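Local coordinates for 33-36 kDa outer membrane protein (Acinetobacter baumannii, PDB 6GIE) that forms a porin-family beta-barrel channel across the outer membrane, probably for small solutes and associated with carbapenem susceptibility, at residues Pro108-Tyr113 and Ala141-Leu146; Asn148-Val153 and Thr192-Tyr197; Ala270-Ala275 and Asp284-Gly289. All blocks are in the same frame, centred on the assembly; numbering follows the deposited sequence.

In the fold
All three contacts pair antiparallel neighbours in the barrel wall, and none is wholly core or wholly surface. Contacts 1 and 2 lie side by side, their centres 10 Å apart, because strands 135-146 and 149-157 follow each other in the chain and bond along their edges. Contact 3 is on the opposite side of the chain's centre, about 35 Å from contact 1 and 26 Å from contact 2 between centres. Contact 1 is a short pairing at a strand end, with apolar side chains packed beside it. Contact 2 has regular pairing, a mainly apolar and aromatic face and one carrying Arg194 and Lys196. Contact 3 is a hairpin whose outward face carries bound detergent.

Contact 1: residues Pro108-Tyr113 and Ala141-Leu146; sequences PYLPVY and AGAMLL
Pro111 and Met144 meet where strand 112-121 is about to begin and strand 135-146 is about to turn its corner. Pro111 has no N-H to give, but its carbonyl serves well as an acceptor: Met144 N reaches Pro111 O at 3.0 Å, nearly straight at 165°. Beside this bond Pro111 CB touches Met144 CB at 4.1 Å, while the bent thioether chain beyond leads away.

The close-packed part of the contact follows. Tyr113 and Gly142 form an antiparallel hydrogen-bonded pair, with Gly142 N giving a short, straight bond of 2.7 Å to Tyr113 O; the return bond from Tyr113 N to Gly142 O is weak, bent to 134°. Tyr113 CB stands 3.9 Å from Gly142 O. Glycine suits the facing position because it adds no bulk beside this buried aromatic residue, whose CG is anti to the backbone N (chi1 171°), whose OH bonds to Glu102 and whose ring meets Tyr104 edge-to-face.

On the other face of the sheet the packing is looser and nearer the surface. Val112 and Ala143 form the non-hydrogen-bonded pair, their CA atoms 4.4 Å apart, a spacing usual for such a pair. Beyond them, Leu110 and Leu145 approach obliquely, Leu110 CD1 touching Leu145 CD2 at 3.7 Å, while the CB of Ala143 lies 4.2 Å from that same Leu110 CD1. Apolar branches suit a surface that may face lipid, although Leu145 also touches a crystal neighbour. A hydrogen-bonded ladder with a polar aromatic on one face, aliphatic groups on the other and a proline at the strand's start is consistent with the end of an antiparallel strand pair in a porin beta-barrel wall.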
loop_
_atom_site.group_PDB
_atom_site.type_symbol
_atom_site.label_atom_id
_atom_site.label_comp_id
_atom_site.label_asym_id
_atom_site.label_seq_id
_atom_site.Cartn_x
_atom_site.Cartn_y
_atom_site.Cartn_z
ATOM N N PRO A 108 27.026 -4.143 -0.683
ATOM C CA PRO A 108 27.834 -4.837 -1.666
ATOM C C PRO A 108 27.176 -6.135 -2.173
ATOM O O PRO A 108 27.568 -6.613 -3.235
ATOM C CB PRO A 108 29.145 -5.109 -0.904
ATOM C CG PRO A 108 29.219 -3.956 0.047
ATOM C CD PRO A 108 27.805 -3.773 0.508
ATOM N N TYR A 109 26.189 -6.675 -1.430
ATOM C CA TYR A 109 25.444 -7.887 -1.818
ATOM C C TYR A 109 24.125 -7.514 -2.452
ATOM O O TYR A 109 24.112 -7.156 -3.625
ATOM C CB TYR A 109 25.221 -8.840 -0.631
ATOM C CG TYR A 109 26.505 -9.327 0.020
ATOM C CD1 TYR A 109 27.594 -9.759 -0.754
ATOM C CD2 TYR A 109 26.632 -9.347 1.415
ATOM C CE1 TYR A 109 28.761 -10.181 -0.159
ATOM C CE2 TYR A 109 27.798 -9.778 2.015
ATOM C CZ TYR A 109 28.849 -10.189 1.225
ATOM O OH TYR A 109 29.998 -10.609 1.832
ATOM N N LEU A 110 23.027 -7.594 -1.697
ATOM C CA LEU A 110 21.736 -7.271 -2.202
ATOM C C LEU A 110 21.343 -5.944 -1.569
ATOM O O LEU A 110 21.839 -5.610 -0.494
ATOM C CB LEU A 110 20.716 -8.334 -1.783
ATOM C CG LEU A 110 21.024 -9.794 -2.039
ATOM C CD1 LEU A 110 20.028 -10.661 -1.300
ATOM C CD2 LEU A 110 21.010 -10.090 -3.532
ATOM N N PRO A 111 20.423 -5.203 -2.220
ATOM C CA PRO A 111 19.787 -4.068 -1.553
ATOM C C PRO A 111 18.975 -4.613 -0.394
ATOM O O PRO A 111 18.304 -5.640 -0.521
ATOM C CB PRO A 111 18.902 -3.466 -2.639
ATOM C CG PRO A 111 19.553 -3.937 -3.933
ATOM C CD PRO A 111 20.048 -5.292 -3.647
ATOM N N VAL A 112 19.063 -3.933 0.728
ATOM C CA VAL A 112 18.385 -4.306 1.953
ATOM C C VAL A 112 17.285 -3.224 2.251
ATOM O O VAL A 112 17.268 -2.168 1.690
ATOM C CB VAL A 112 19.512 -4.482 3.013
ATOM C CG1 VAL A 112 19.129 -4.034 4.418
ATOM C CG2 VAL A 112 20.061 -5.934 2.937
ATOM N N TYR A 113 16.333 -3.549 3.093
ATOM C CA TYR A 113 15.148 -2.783 3.276
ATOM C C TYR A 113 14.680 -2.982 4.707
ATOM O O TYR A 113 14.770 -4.102 5.222
ATOM C CB TYR A 113 14.074 -3.288 2.345
ATOM C CG TYR A 113 12.701 -2.694 2.610
ATOM C CD1 TYR A 113 11.820 -3.294 3.504
ATOM C CD2 TYR A 113 12.267 -1.565 1.937
ATOM C CE1 TYR A 113 10.593 -2.759 3.757
ATOM C CE2 TYR A 113 11.037 -1.025 2.195
ATOM C CZ TYR A 113 10.199 -1.645 3.114
ATOM O OH TYR A 113 8.901 -1.164 3.337
ATOM N N ALA A 141 12.133 -6.154 8.120
ATOM C CA ALA A 141 13.413 -6.113 7.475
ATOM C C ALA A 141 13.304 -7.049 6.294
ATOM O O ALA A 141 12.718 -8.101 6.420
ATOM C CB ALA A 141 14.510 -6.624 8.445
ATOM N N GLY A 142 13.968 -6.714 5.205
ATOM C CA GLY A 142 14.105 -7.640 4.165
ATOM C C GLY A 142 15.070 -7.308 3.091
ATOM O O GLY A 142 15.951 -6.529 3.301
ATOM N N ALA A 143 14.906 -7.933 1.919
ATOM C CA ALA A 143 15.876 -7.712 0.863
ATOM C C ALA A 143 15.215 -7.718 -0.515
ATOM O O ALA A 143 14.152 -8.297 -0.688
ATOM C CB ALA A 143 16.975 -8.805 0.964
ATOM N N MET A 144 15.850 -7.042 -1.471
ATOM C CA MET A 144 15.512 -7.155 -2.873
ATOM C C MET A 144 16.302 -8.302 -3.508
ATOM O O MET A 144 17.456 -8.153 -3.990
ATOM C CB MET A 144 15.718 -5.854 -3.629
ATOM C CG MET A 144 14.373 -5.111 -3.666
ATOM S SD MET A 144 14.449 -3.457 -4.267
ATOM C CE MET A 144 14.945 -3.536 -6.003
ATOM N N LEU A 145 15.659 -9.451 -3.517
ATOM C CA LEU A 145 16.295 -10.656 -4.014
ATOM C C LEU A 145 16.582 -10.577 -5.510
ATOM O O LEU A 145 17.474 -11.233 -5.978
ATOM C CB LEU A 145 15.459 -11.886 -3.641
ATOM C CG LEU A 145 15.283 -12.121 -2.124
ATOM C CD1 LEU A 145 14.627 -13.473 -1.872
ATOM C CD2 LEU A 145 16.584 -12.068 -1.321
ATOM N N LEU A 146 15.830 -9.783 -6.260
ATOM C CA LEU A 146 16.125 -9.544 -7.656
ATOM C C LEU A 146 15.719 -8.111 -7.791
ATOM O O LEU A 146 15.038 -7.594 -6.946
ATOM C CB LEU A 146 15.306 -10.454 -8.613
ATOM C CG LEU A 146 15.629 -11.953 -8.792
ATOM C CD1 LEU A 146 14.680 -12.590 -9.810
ATOM C CD2 LEU A 146 17.030 -12.171 -9.291
#

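Contact 2: residues Asn148-Val153 and Thr192-Tyr197; sequences NFLVAV and TARTKY
From Phe149 opposite Tyr197 to Val153 opposite Ala193, the two strands run antiparallel, 170° between their directions, with an axis separation of 4.7 Å at closest approach. Two hydrogen-bonded pairs lock this register, each by reciprocal bonds: Leu150 N gives to Lys196 O at 2.9 Å, and Arg194 N gives to Ala152 O at 2.7 Å.

On the face of Phe149, Val151 and Thr195, the phenylalanine leans across toward the neighbouring threonine. Its CG is anti to the backbone N (chi1 179°); the ring beyond crosses Thr195 obliquely, Phe149 CE1 lying 3.8 Å from Thr195 CB and Phe149 CD1 3.4 Å from Lys196 O. The methyl of Thr195 also faces Val151, lying alongside it with CG2 to CG2 at 4.1 Å. Beta-branched residues suit such extended backbone. At the strand end Phe149 CB sits at the edge of the Tyr197 ring, 4.0 Å from CD1.

The other face mixes Leu150 and Ala152 with the charged Arg194 and Lys196. Arg194 has CG between its backbone N and carbonyl carbon (chi1 75°), and its extended chain carries the guanidinium past Leu150, whose CD2 comes within 4.1 Å of Arg194 NH2. Ala152 adds little bulk beside the arginine stem. Glu140 holds Arg194 NE in a salt bridge, and Lys196 NZ is shared by Glu65 and Glu211, charged groups that probably line the barrel interior.

Strand 149-157 thus stands between strands 135-146 and 190-200, strand 207-216 flanks the latter, and helix 66-69 packs on Asn148 and Leu150, with its Phe68 making a cation-pi contact to Lys196.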
loop_
_atom_site.group_PDB
_atom_site.type_symbol
_atom_site.label_atom_id
_atom_site.label_comp_id
_atom_site.label_asym_id
_atom_site.label_seq_id
_atom_site.Cartn_x
_atom_site.Cartn_y
_atom_site.Cartn_z
ATOM N N ASN A 148 13.635 -4.966 -8.338
ATOM C CA ASN A 148 12.184 -4.757 -8.156
ATOM C C ASN A 148 11.394 -5.864 -7.462
ATOM O O ASN A 148 10.144 -5.906 -7.533
ATOM C CB ASN A 148 11.563 -4.392 -9.483
ATOM C CG ASN A 148 12.355 -3.299 -10.210
ATOM O OD1 ASN A 148 12.775 -2.298 -9.599
ATOM N ND2 ASN A 148 12.548 -3.472 -11.513
ATOM N N PHE A 149 12.114 -6.796 -6.812
ATOM C CA PHE A 149 11.441 -7.818 -6.056
ATOM C C PHE A 149 11.875 -7.752 -4.613
ATOM O O PHE A 149 13.026 -8.111 -4.272
ATOM C CB PHE A 149 11.628 -9.232 -6.653
ATOM C CG PHE A 149 10.942 -10.297 -5.835
ATOM C CD1 PHE A 149 9.583 -10.209 -5.531
ATOM C CD2 PHE A 149 11.633 -11.399 -5.366
ATOM C CE1 PHE A 149 8.923 -11.200 -4.770
ATOM C CE2 PHE A 149 10.986 -12.405 -4.622
ATOM C CZ PHE A 149 9.641 -12.313 -4.307
ATOM N N LEU A 150 10.923 -7.352 -3.775
ATOM C CA LEU A 150 11.162 -7.218 -2.385
ATOM C C LEU A 150 10.530 -8.366 -1.603
ATOM O O LEU A 150 9.315 -8.653 -1.721
ATOM C CB LEU A 150 10.588 -5.860 -1.890
ATOM C CG LEU A 150 10.561 -5.541 -0.386
ATOM C CD1 LEU A 150 11.940 -5.511 0.256
ATOM C CD2 LEU A 150 9.902 -4.147 -0.181
ATOM N N VAL A 151 11.343 -8.978 -0.754
ATOM C CA VAL A 151 10.830 -9.832 0.288
ATOM C C VAL A 151 11.179 -9.261 1.687
ATOM O O VAL A 151 12.329 -8.947 1.948
ATOM C CB VAL A 151 11.468 -11.210 0.174
ATOM C CG1 VAL A 151 10.848 -12.148 1.188
ATOM C CG2 VAL A 151 11.300 -11.688 -1.220
ATOM N N ALA A 152 10.198 -9.260 2.584
ATOM C CA ALA A 152 10.330 -8.674 3.920
ATOM C C ALA A 152 9.584 -9.482 4.981
ATOM O O ALA A 152 8.482 -9.947 4.752
ATOM C CB ALA A 152 9.829 -7.280 3.919
ATOM N N VAL A 153 10.251 -9.700 6.110
ATOM C CA VAL A 153 9.648 -10.389 7.223
ATOM C C VAL A 153 9.674 -9.419 8.396
ATOM O O VAL A 153 10.565 -8.596 8.484
ATOM C CB VAL A 153 10.448 -11.652 7.633
ATOM C CG1 VAL A 153 10.389 -12.707 6.529
ATOM C CG2 VAL A 153 11.883 -11.283 7.946
ATOM N N THR A 192 5.170 -11.286 10.505
ATOM C CA THR A 192 4.610 -11.022 9.194
ATOM C C THR A 192 5.594 -11.327 8.128
ATOM O O THR A 192 6.822 -11.338 8.353
ATOM C CB THR A 192 4.237 -9.556 9.041
ATOM O OG1 THR A 192 5.422 -8.754 9.147
ATOM C CG2 THR A 192 3.226 -9.165 10.123
ATOM N N ALA A 193 5.060 -11.535 6.936
ATOM C CA ALA A 193 5.908 -11.750 5.776
ATOM C C ALA A 193 5.246 -11.090 4.662
ATOM O O ALA A 193 3.994 -11.154 4.547
ATOM C CB ALA A 193 6.065 -13.237 5.433
ATOM N N ARG A 194 6.058 -10.512 3.777
ATOM C CA ARG A 194 5.474 -10.035 2.561
ATOM C C ARG A 194 6.423 -9.897 1.384
ATOM O O ARG A 194 7.666 -9.726 1.514
ATOM C CB ARG A 194 4.760 -8.702 2.870
ATOM C CG ARG A 194 5.606 -7.482 3.061
ATOM C CD ARG A 194 4.733 -6.189 3.159
ATOM N NE ARG A 194 5.669 -5.083 3.411
ATOM C CZ ARG A 194 6.197 -4.342 2.465
ATOM N NH1 ARG A 194 5.794 -4.441 1.214
ATOM N NH2 ARG A 194 7.088 -3.431 2.769
ATOM N N THR A 195 5.800 -9.830 0.219
ATOM C CA THR A 195 6.557 -9.667 -0.995
ATOM C C THR A 195 5.940 -8.629 -1.860
ATOM O O THR A 195 4.756 -8.422 -1.767
ATOM C CB THR A 195 6.626 -10.975 -1.813
ATOM O OG1 THR A 195 5.336 -11.354 -2.246
ATOM C CG2 THR A 195 7.190 -12.073 -1.013
ATOM N N LYS A 196 6.771 -7.974 -2.664
ATOM C CA LYS A 196 6.319 -7.038 -3.626
ATOM C C LYS A 196 7.091 -7.097 -4.933
ATOM O O LYS A 196 8.326 -7.096 -4.952
ATOM C CB LYS A 196 6.455 -5.593 -3.076
ATOM C CG LYS A 196 5.706 -4.509 -3.908
ATOM C CD LYS A 196 5.739 -3.163 -3.121
ATOM C CE LYS A 196 5.431 -1.917 -3.910
ATOM N NZ LYS A 196 4.034 -1.953 -4.346
ATOM N N TYR A 197 6.355 -7.050 -6.051
ATOM C CA TYR A 197 7.039 -7.014 -7.364
ATOM C C TYR A 197 6.435 -5.986 -8.244
ATOM O O TYR A 197 5.213 -5.841 -8.266
ATOM C CB TYR A 197 6.983 -8.409 -8.086
ATOM C CG TYR A 197 7.638 -8.400 -9.472
ATOM C CD1 TYR A 197 9.020 -8.372 -9.611
ATOM C CD2 TYR A 197 6.885 -8.446 -10.619
ATOM C CE1 TYR A 197 9.594 -8.380 -10.861
ATOM C CE2 TYR A 197 7.473 -8.472 -11.872
ATOM C CZ TYR A 197 8.808 -8.431 -11.973
ATOM O OH TYR A 197 9.382 -8.391 -13.199
#

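Contact 3: residues Ala270-Ala275 and Asp284-Gly289; sequences ADFVKA and DTQTIG. With C8E ((hydroxyethyloxy)tri(ethyloxy)octane), chain C; C8E ((hydroxyethyloxy)tri(ethyloxy)octane), chain D.
Phe272 turns CG anti to its backbone N (chi1 171°), while Gln286 sets CG anti to its carbonyl carbon (chi1 -46°); both chains start on the same face of the sheet, and the extended glutamine chain then carries its amide to the ring edge. Gln286 OE1 lies near the ring plane, 3.5 Å from Phe272 CE1, where the aromatic hydrogens carry slight positive charge; ring and amide planes stand 61° apart. Lys274 runs beside Gln286, pointing the same way, with Lys274 CE 4.1 Å from Gln286 NE2. Lys274 CD lies 3.1 Å from the ether O15 of the chain D C8E detergent, and the chain bends at chi3 beyond it.

The backbones form a beta-hairpin of strands 266-276 and 285-295; part of the tip between them is not modelled. Strand 285-295 also pairs with strand 22-35, so the hairpin lies at the seam where the last strand meets the first and closes the barrel, as in porins. Val273 and Thr287 make a hydrogen-bonded pair in its middle, Thr287 N to Val273 O at 2.7 Å, and on the face away from the detergent their CB atoms meet at 4.0 Å. Both are beta-branched, which suits extended chain.

Toward the far end, Asp271 N donates to Gly289 O at 2.8 Å from above the carbonyl plane, and the return bond is weak. Glycine puts no side chain beside the aspartate, whose OD2 bonds weakly to Asn291. On the face of Phe272, Ile288 CD1 approaches Asp271 O at 3.6 Å. Ala270 CB lies 3.6 Å from C10 of the chain C detergent. On the face opposite Phe272, Thr285 OG1 and Tyr250 OH share a hydrogen bond.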
loop_
_atom_site.group_PDB
_atom_site.type_symbol
_atom_site.label_atom_id
_atom_site.label_comp_id
_atom_site.label_asym_id
_atom_site.label_seq_id
_atom_site.Cartn_x
_atom_site.Cartn_y
_atom_site.Cartn_z
ATOM N N ALA A 270 -10.621 4.645 -7.451
ATOM C CA ALA A 270 -11.831 4.070 -6.961
ATOM C C ALA A 270 -11.609 2.685 -6.436
ATOM O O ALA A 270 -10.790 1.935 -6.985
ATOM C CB ALA A 270 -12.905 4.077 -8.102
ATOM N N ASP A 271 -12.390 2.302 -5.430
ATOM C CA ASP A 271 -12.222 0.958 -4.821
ATOM C C ASP A 271 -13.587 0.383 -4.499
ATOM O O ASP A 271 -14.490 1.093 -3.990
ATOM C CB ASP A 271 -11.406 1.027 -3.502
ATOM C CG ASP A 271 -10.108 1.798 -3.639
ATOM O OD1 ASP A 271 -9.191 1.311 -4.364
ATOM O OD2 ASP A 271 -10.015 2.919 -3.049
ATOM N N PHE A 272 -13.757 -0.897 -4.790
ATOM C CA PHE A 272 -14.972 -1.573 -4.445
ATOM C C PHE A 272 -14.555 -2.847 -3.741
ATOM O O PHE A 272 -13.829 -3.661 -4.328
ATOM C CB PHE A 272 -15.801 -1.883 -5.699
ATOM C CG PHE A 272 -16.975 -2.782 -5.428
ATOM C CD1 PHE A 272 -17.793 -2.564 -4.329
ATOM C CD2 PHE A 272 -17.318 -3.777 -6.286
ATOM C CE1 PHE A 272 -18.887 -3.363 -4.051
ATOM C CE2 PHE A 272 -18.452 -4.579 -6.036
ATOM C CZ PHE A 272 -19.215 -4.386 -4.896
ATOM N N VAL A 273 -15.069 -3.069 -2.531
ATOM C CA VAL A 273 -14.558 -4.144 -1.647
ATOM C C VAL A 273 -15.702 -4.844 -0.992
ATOM O O VAL A 273 -16.588 -4.210 -0.429
ATOM C CB VAL A 273 -13.573 -3.604 -0.605
ATOM C CG1 VAL A 273 -13.042 -4.701 0.325
ATOM C CG2 VAL A 273 -12.359 -2.994 -1.308
ATOM N N LYS A 274 -15.758 -6.149 -1.137
ATOM C CA LYS A 274 -16.819 -6.901 -0.543
ATOM C C LYS A 274 -16.231 -7.756 0.527
ATOM O O LYS A 274 -15.086 -8.185 0.386
ATOM C CB LYS A 274 -17.419 -7.852 -1.561
ATOM C CG LYS A 274 -18.179 -7.167 -2.666
ATOM C CD LYS A 274 -19.037 -8.101 -3.517
ATOM C CE LYS A 274 -20.264 -8.591 -2.778
ATOM N NZ LYS A 274 -21.245 -9.299 -3.634
ATOM N N ALA A 275 -17.001 -8.054 1.581
ATOM C CA ALA A 275 -16.535 -9.028 2.586
ATOM C C ALA A 275 -17.678 -9.875 3.033
ATOM O O ALA A 275 -18.801 -9.408 3.076
ATOM C CB ALA A 275 -15.891 -8.346 3.786
ATOM N N ASP A 284 -22.499 -10.239 3.295
ATOM C CA ASP A 284 -22.827 -9.060 4.084
ATOM C C ASP A 284 -22.268 -7.803 3.448
ATOM O O ASP A 284 -22.958 -7.108 2.722
ATOM C CB ASP A 284 -22.325 -9.190 5.546
ATOM C CG ASP A 284 -23.325 -9.889 6.444
ATOM O OD1 ASP A 284 -24.408 -10.268 5.945
ATOM O OD2 ASP A 284 -23.043 -10.054 7.654
ATOM N N THR A 285 -21.005 -7.523 3.687
ATOM C CA THR A 285 -20.544 -6.143 3.664
ATOM C C THR A 285 -19.880 -5.650 2.370
ATOM O O THR A 285 -19.129 -6.370 1.739
ATOM C CB THR A 285 -19.653 -5.901 4.913
ATOM O OG1 THR A 285 -20.506 -5.838 6.058
ATOM C CG2 THR A 285 -18.913 -4.599 4.853
ATOM N N GLN A 286 -20.136 -4.399 2.026
ATOM C CA GLN A 286 -19.541 -3.755 0.832
ATOM C C GLN A 286 -19.015 -2.388 1.163
ATOM O O GLN A 286 -19.640 -1.673 1.939
ATOM C CB GLN A 286 -20.568 -3.543 -0.302
ATOM C CG GLN A 286 -21.447 -4.724 -0.593
ATOM C CD GLN A 286 -22.205 -4.608 -1.910
ATOM O OE1 GLN A 286 -22.034 -3.644 -2.658
ATOM N NE2 GLN A 286 -23.031 -5.610 -2.207
ATOM N N THR A 287 -17.949 -2.015 0.482
ATOM C CA THR A 287 -17.233 -0.770 0.652
ATOM C C THR A 287 -16.975 -0.164 -0.722
ATOM O O THR A 287 -16.337 -0.787 -1.577
ATOM C CB THR A 287 -15.878 -1.020 1.344
ATOM O OG1 THR A 287 -16.128 -1.594 2.627
ATOM C CG2 THR A 287 -15.079 0.282 1.560
ATOM N N ILE A 288 -17.542 1.021 -0.956
ATOM C CA ILE A 288 -17.257 1.805 -2.131
ATOM C C ILE A 288 -16.332 2.949 -1.674
ATOM O O ILE A 288 -16.487 3.499 -0.596
ATOM C CB ILE A 288 -18.568 2.214 -2.837
ATOM C CG1 ILE A 288 -18.304 3.215 -3.951
ATOM C CG2 ILE A 288 -19.563 2.839 -1.863
ATOM C CD1 ILE A 288 -17.582 2.622 -5.121
ATOM N N GLY A 289 -15.367 3.302 -2.508
ATOM C CA GLY A 289 -14.340 4.233 -2.142
ATOM C C GLY A 289 -13.793 5.000 -3.322
ATOM O O GLY A 289 -13.736 4.482 -4.421
HETATM C C6 C8E C . -10.362 4.769 -14.833
HETATM C C7 C8E C . -10.791 4.740 -13.396
HETATM C C8 C8E C . -10.077 5.784 -12.566
HETATM O O9 C8E C . -11.038 6.665 -11.943
HETATM C C10 C8E C . -11.799 6.135 -10.864
HETATM C C11 C8E C . -12.849 7.118 -10.361
HETATM O O12 C8E C . -14.211 6.868 -10.763
HETATM C C13 C8E C . -14.572 5.563 -11.119
HETATM C C14 C8E C . -16.010 5.220 -10.801
HETATM O O15 C8E C . -15.874 3.831 -10.512
HETATM C C16 C8E C . -16.968 3.133 -9.998
HETATM C C17 C8E C . -16.402 2.063 -9.083
HETATM O O18 C8E C . -15.139 1.584 -9.528
HETATM C C19 C8E C . -14.565 0.721 -8.536
HETATM C C20 C8E C . -13.211 0.198 -9.009
HETATM O O21 C8E C . -13.343 -1.113 -9.576
HETATM O O12 C8E D . -19.613 -12.010 -5.383
HETATM C C13 C8E D . -19.913 -11.058 -6.404
HETATM C C14 C8E D . -18.624 -10.451 -6.942
HETATM O O15 C8E D . -18.404 -9.187 -6.318
HETATM C C16 C8E D . -17.648 -8.241 -7.082
HETATM C C17 C8E D . -16.245 -8.209 -6.504
HETATM O O18 C8E D . -15.400 -7.294 -7.196
HETATM C C19 C8E D . -14.045 -7.398 -6.792
HETATM C C20 C8E D . -13.320 -8.536 -7.492
HETATM O O21 C8E D . -12.709 -8.033 -8.688
#